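Local structure of dual function macrocyclase-peptidase POPB (Galerina marginata, 5N4B) at residues L148-A161 against F201-F215. The protein cleaves peptide bonds after proline and macrocyclises the trimmed peptide in the biosynthesis of the highly toxic amanitin family. The protein carries 1 engineered substitution. Numbering follows the deposited sequence.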
# COMPACT_ATOMS: atom_id res chain seq x y z
N LEU A 148 3.89 12.41 -4.17
CA LEU A 148 4.60 11.76 -5.25
C LEU A 148 5.55 12.78 -5.86
O LEU A 148 5.24 13.97 -5.88
CB LEU A 148 3.60 11.29 -6.35
CG LEU A 148 4.10 10.34 -7.38
CD1 LEU A 148 4.41 9.03 -6.69
CD2 LEU A 148 3.01 10.11 -8.43
N CYS A 149 6.67 12.32 -6.42
CA CYS A 149 7.57 13.21 -7.13
C CYS A 149 8.35 12.48 -8.20
O CYS A 149 8.49 11.25 -8.19
CB CYS A 149 8.49 13.98 -6.18
SG CYS A 149 9.69 12.96 -5.33
N LYS A 150 8.89 13.28 -9.13
CA LYS A 150 9.63 12.71 -10.27
C LYS A 150 10.51 13.79 -10.88
O LYS A 150 10.00 14.81 -11.36
CB LYS A 150 8.65 12.15 -11.32
CG LYS A 150 9.30 11.19 -12.32
CD LYS A 150 9.53 9.83 -11.61
CE LYS A 150 9.78 8.69 -12.48
NZ LYS A 150 8.58 8.32 -13.31
N PHE A 151 11.82 13.53 -10.92
CA PHE A 151 12.75 14.38 -11.65
C PHE A 151 12.66 14.10 -13.14
O PHE A 151 12.46 12.96 -13.58
CB PHE A 151 14.18 14.09 -11.21
CG PHE A 151 14.55 14.64 -9.86
CD1 PHE A 151 14.88 15.97 -9.67
CD2 PHE A 151 14.61 13.78 -8.79
CE1 PHE A 151 15.27 16.44 -8.42
CE2 PHE A 151 15.04 14.28 -7.54
CZ PHE A 151 15.34 15.61 -7.38
N SER A 152 12.91 15.14 -13.93
CA SER A 152 13.01 14.97 -15.37
C SER A 152 14.27 14.17 -15.73
O SER A 152 15.26 14.17 -14.99
CB SER A 152 13.02 16.31 -16.08
OG SER A 152 14.10 17.12 -15.66
N PRO A 153 14.24 13.50 -16.89
CA PRO A 153 15.38 12.69 -17.30
C PRO A 153 16.65 13.49 -17.41
O PRO A 153 17.73 12.98 -17.11
CB PRO A 153 14.91 12.13 -18.65
CG PRO A 153 13.49 12.17 -18.63
CD PRO A 153 13.06 13.28 -17.74
N ASP A 154 16.58 14.76 -17.81
CA ASP A 154 17.77 15.60 -17.94
C ASP A 154 18.23 16.19 -16.62
O ASP A 154 19.24 16.90 -16.61
CB ASP A 154 17.56 16.66 -19.01
CG ASP A 154 16.55 17.73 -18.67
OD1 ASP A 154 16.03 17.72 -17.56
OD2 ASP A 154 16.33 18.64 -19.54
N GLY A 155 17.50 15.95 -15.54
CA GLY A 155 17.92 16.43 -14.24
C GLY A 155 17.67 17.89 -14.00
O GLY A 155 18.14 18.39 -12.97
N LYS A 156 17.00 18.59 -14.91
CA LYS A 156 16.80 20.03 -14.78
C LYS A 156 15.58 20.41 -13.98
O LYS A 156 15.54 21.51 -13.43
CB LYS A 156 16.73 20.69 -16.17
CG LYS A 156 18.08 20.56 -16.90
CD LYS A 156 18.11 21.22 -18.31
CE LYS A 156 18.11 22.75 -18.24
NZ LYS A 156 18.24 23.39 -19.61
N PHE A 157 14.56 19.53 -13.90
CA PHE A 157 13.30 19.88 -13.29
C PHE A 157 12.86 18.79 -12.34
O PHE A 157 13.24 17.62 -12.47
CB PHE A 157 12.19 20.16 -14.32
CG PHE A 157 12.43 21.41 -15.10
CD1 PHE A 157 12.30 22.62 -14.50
CD2 PHE A 157 12.90 21.35 -16.38
CE1 PHE A 157 12.54 23.80 -15.20
CE2 PHE A 157 13.14 22.52 -17.08
CZ PHE A 157 12.97 23.71 -16.49
N PHE A 158 12.06 19.20 -11.37
CA PHE A 158 11.51 18.33 -10.34
C PHE A 158 10.02 18.58 -10.29
O PHE A 158 9.59 19.69 -9.96
CB PHE A 158 12.16 18.66 -9.01
CG PHE A 158 11.64 17.89 -7.80
CD1 PHE A 158 11.91 16.53 -7.66
CD2 PHE A 158 10.93 18.51 -6.79
CE1 PHE A 158 11.52 15.85 -6.54
CE2 PHE A 158 10.53 17.81 -5.68
CZ PHE A 158 10.78 16.51 -5.56
N ALA A 159 9.23 17.58 -10.62
CA ALA A 159 7.78 17.66 -10.54
C ALA A 159 7.32 17.01 -9.24
O ALA A 159 7.85 15.98 -8.85
CB ALA A 159 7.14 16.95 -11.73
N TYR A 160 6.37 17.64 -8.55
CA TYR A 160 5.97 17.14 -7.25
C TYR A 160 4.49 17.37 -7.03
O TYR A 160 3.98 18.46 -7.30
CB TYR A 160 6.78 17.76 -6.12
CG TYR A 160 6.83 19.26 -6.08
CD1 TYR A 160 7.69 19.95 -6.92
CD2 TYR A 160 6.14 20.00 -5.11
CE1 TYR A 160 7.81 21.34 -6.86
CE2 TYR A 160 6.28 21.41 -5.04
CZ TYR A 160 7.15 22.04 -5.93
OH TYR A 160 7.33 23.42 -5.86
N ALA A 161 3.82 16.34 -6.56
CA ALA A 161 2.39 16.34 -6.32
C ALA A 161 2.11 16.65 -4.86
O ALA A 161 2.69 16.01 -3.96
CB ALA A 161 1.79 14.97 -6.67
N PHE A 201 -5.06 15.89 -10.29
CA PHE A 201 -4.23 14.71 -10.51
C PHE A 201 -4.58 13.63 -9.49
O PHE A 201 -4.65 13.89 -8.27
CB PHE A 201 -2.76 15.13 -10.35
CG PHE A 201 -1.76 13.99 -10.25
CD1 PHE A 201 -1.66 13.06 -11.23
CD2 PHE A 201 -0.88 13.90 -9.18
CE1 PHE A 201 -0.74 12.00 -11.13
CE2 PHE A 201 0.05 12.89 -9.10
CZ PHE A 201 0.13 11.96 -10.08
N LYS A 202 -4.75 12.40 -9.97
CA LYS A 202 -5.04 11.30 -9.09
C LYS A 202 -4.86 9.97 -9.82
O LYS A 202 -5.17 9.87 -11.01
CB LYS A 202 -6.49 11.40 -8.58
CG LYS A 202 -6.84 10.65 -7.30
CD LYS A 202 -8.28 10.93 -6.89
CE LYS A 202 -8.54 10.43 -5.53
NZ LYS A 202 -9.90 10.87 -5.03
N PHE A 203 -4.39 8.96 -9.09
CA PHE A 203 -4.38 7.55 -9.50
C PHE A 203 -3.47 7.24 -10.69
O PHE A 203 -3.72 6.28 -11.43
CB PHE A 203 -5.80 7.00 -9.74
CG PHE A 203 -6.70 7.00 -8.53
CD1 PHE A 203 -6.23 6.60 -7.30
CD2 PHE A 203 -8.02 7.38 -8.64
CE1 PHE A 203 -7.10 6.59 -6.21
CE2 PHE A 203 -8.89 7.35 -7.54
CZ PHE A 203 -8.38 6.96 -6.33
N SER A 204 -2.40 7.98 -10.88
CA SER A 204 -1.35 7.55 -11.80
C SER A 204 -0.00 8.02 -11.28
O SER A 204 0.09 8.74 -10.30
CB SER A 204 -1.57 8.04 -13.25
OG SER A 204 -1.11 9.38 -13.47
N THR A 205 1.04 7.56 -11.96
CA THR A 205 2.39 8.07 -11.80
C THR A 205 2.56 9.36 -12.62
O THR A 205 1.70 9.73 -13.42
CB THR A 205 3.39 6.99 -12.27
OG1 THR A 205 3.00 6.51 -13.55
CG2 THR A 205 3.42 5.83 -11.27
N ILE A 206 3.69 10.03 -12.41
CA ILE A 206 4.15 11.13 -13.25
C ILE A 206 5.21 10.57 -14.18
O ILE A 206 6.24 10.07 -13.70
CB ILE A 206 4.72 12.27 -12.40
CG1 ILE A 206 3.65 12.88 -11.49
CG2 ILE A 206 5.40 13.32 -13.25
CD1 ILE A 206 4.14 13.80 -10.48
N ILE A 207 5.00 10.70 -15.50
CA ILE A 207 5.86 10.07 -16.51
C ILE A 207 6.41 11.14 -17.45
O ILE A 207 5.72 11.63 -18.33
CB ILE A 207 5.11 8.99 -17.27
CG1 ILE A 207 4.65 7.89 -16.32
CG2 ILE A 207 5.96 8.40 -18.38
CD1 ILE A 207 5.74 7.06 -15.73
N TRP A 208 7.68 11.50 -17.29
CA TRP A 208 8.30 12.44 -18.19
C TRP A 208 8.55 11.83 -19.55
O TRP A 208 8.89 10.65 -19.68
CB TRP A 208 9.65 12.88 -17.65
CG TRP A 208 9.59 13.83 -16.45
CD1 TRP A 208 9.52 13.49 -15.11
CD2 TRP A 208 9.60 15.27 -16.49
NE1 TRP A 208 9.47 14.62 -14.33
CE2 TRP A 208 9.51 15.72 -15.14
CE3 TRP A 208 9.66 16.22 -17.51
CZ2 TRP A 208 9.52 17.05 -14.81
CZ3 TRP A 208 9.64 17.57 -17.17
CH2 TRP A 208 9.57 17.97 -15.84
N THR A 209 8.42 12.66 -20.59
CA THR A 209 8.99 12.30 -21.86
C THR A 209 10.51 12.44 -21.80
O THR A 209 11.07 13.21 -20.99
CB THR A 209 8.37 13.14 -22.98
OG1 THR A 209 8.42 14.53 -22.65
CG2 THR A 209 6.92 12.72 -23.24
N LYS A 210 11.19 11.63 -22.62
CA LYS A 210 12.63 11.52 -22.53
C LYS A 210 13.36 12.74 -23.07
O LYS A 210 14.58 12.87 -22.85
CB LYS A 210 13.12 10.22 -23.17
CG LYS A 210 13.25 9.03 -22.26
CD LYS A 210 12.12 8.86 -21.29
CE LYS A 210 12.34 7.56 -20.46
NZ LYS A 210 11.28 7.28 -19.45
N ASP A 211 12.64 13.64 -23.73
CA ASP A 211 13.15 14.95 -24.10
C ASP A 211 13.06 15.98 -22.97
O ASP A 211 13.46 17.13 -23.17
CB ASP A 211 12.41 15.43 -25.36
CG ASP A 211 10.89 15.53 -25.15
OD1 ASP A 211 10.45 15.54 -23.98
OD2 ASP A 211 10.12 15.51 -26.16
N SER A 212 12.51 15.58 -21.82
CA SER A 212 12.36 16.43 -20.64
C SER A 212 11.51 17.67 -20.87
O SER A 212 11.55 18.61 -20.07
CB SER A 212 13.70 16.83 -20.05
OG SER A 212 14.45 15.71 -19.58
N LYS A 213 10.66 17.65 -21.89
CA LYS A 213 9.86 18.83 -22.16
C LYS A 213 8.58 18.87 -21.34
O LYS A 213 7.96 19.92 -21.22
CB LYS A 213 9.48 18.85 -23.66
CG LYS A 213 10.66 19.00 -24.61
CD LYS A 213 10.16 19.05 -26.04
CE LYS A 213 11.27 19.41 -27.03
NZ LYS A 213 10.76 19.15 -28.42
N GLY A 214 8.17 17.73 -20.80
CA GLY A 214 6.89 17.67 -20.13
C GLY A 214 6.68 16.27 -19.58
O GLY A 214 7.52 15.39 -19.73
N PHE A 215 5.50 16.08 -19.01
CA PHE A 215 5.17 14.82 -18.40
C PHE A 215 3.71 14.47 -18.56
O PHE A 215 2.83 15.32 -18.68
CB PHE A 215 5.54 14.79 -16.90
CG PHE A 215 4.98 15.92 -16.10
CD1 PHE A 215 3.68 15.87 -15.62
CD2 PHE A 215 5.75 17.03 -15.81
CE1 PHE A 215 3.15 16.94 -14.88
CE2 PHE A 215 5.21 18.08 -15.09
CZ PHE A 215 3.91 18.03 -14.65
O HOH W 1 9.40 9.82 -15.61
O HOH W 2 14.39 20.18 -19.74
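The hairpin 148-161 lies against the chain 201-215, which runs from a strand end into the first hairpin of the next sheet; their backbones come closest at S152 and S212, with CA atoms 5.5 Å apart. W208 carries the junction. S152 CB sits squarely over its six-membered ring, 3.5 Å from the centroid in a CH-pi contact, while F215 CD2 lies off-centre over the opposite face. At the indole edge, W208 NE1 donates to K150 O over 3.0 Å. The donor stands well above the carbonyl plane, and A159 N, the strand partner of K150, donates to the same oxygen from the other face. K150 runs antiparallel to the indole, and turns at chi2 (75°) and chi4 (-67°) bring NZ within 2.9 Å of I206 O; a water joins this ammonium to W208 N, so one lysine ties down two successive peptide groups. The beta turn 152-155 closes the outer end: S212 OG accepts from D154 N (2.9 Å), and P153 CD packs on W208 CB at 3.4 Å. Toward the other end, L148 CD2 and A161 CB meet the edge of F201, which ends the outermost strand of the hairpin's own sheet. Through I206, W208, S212 and F215, by an indole, apolar side chains and a few hydrogen bonds, two consecutive four-stranded antiparallel sheets pack face to face, as neighbouring blades do in the beta-propeller of prolyl oligopeptidases.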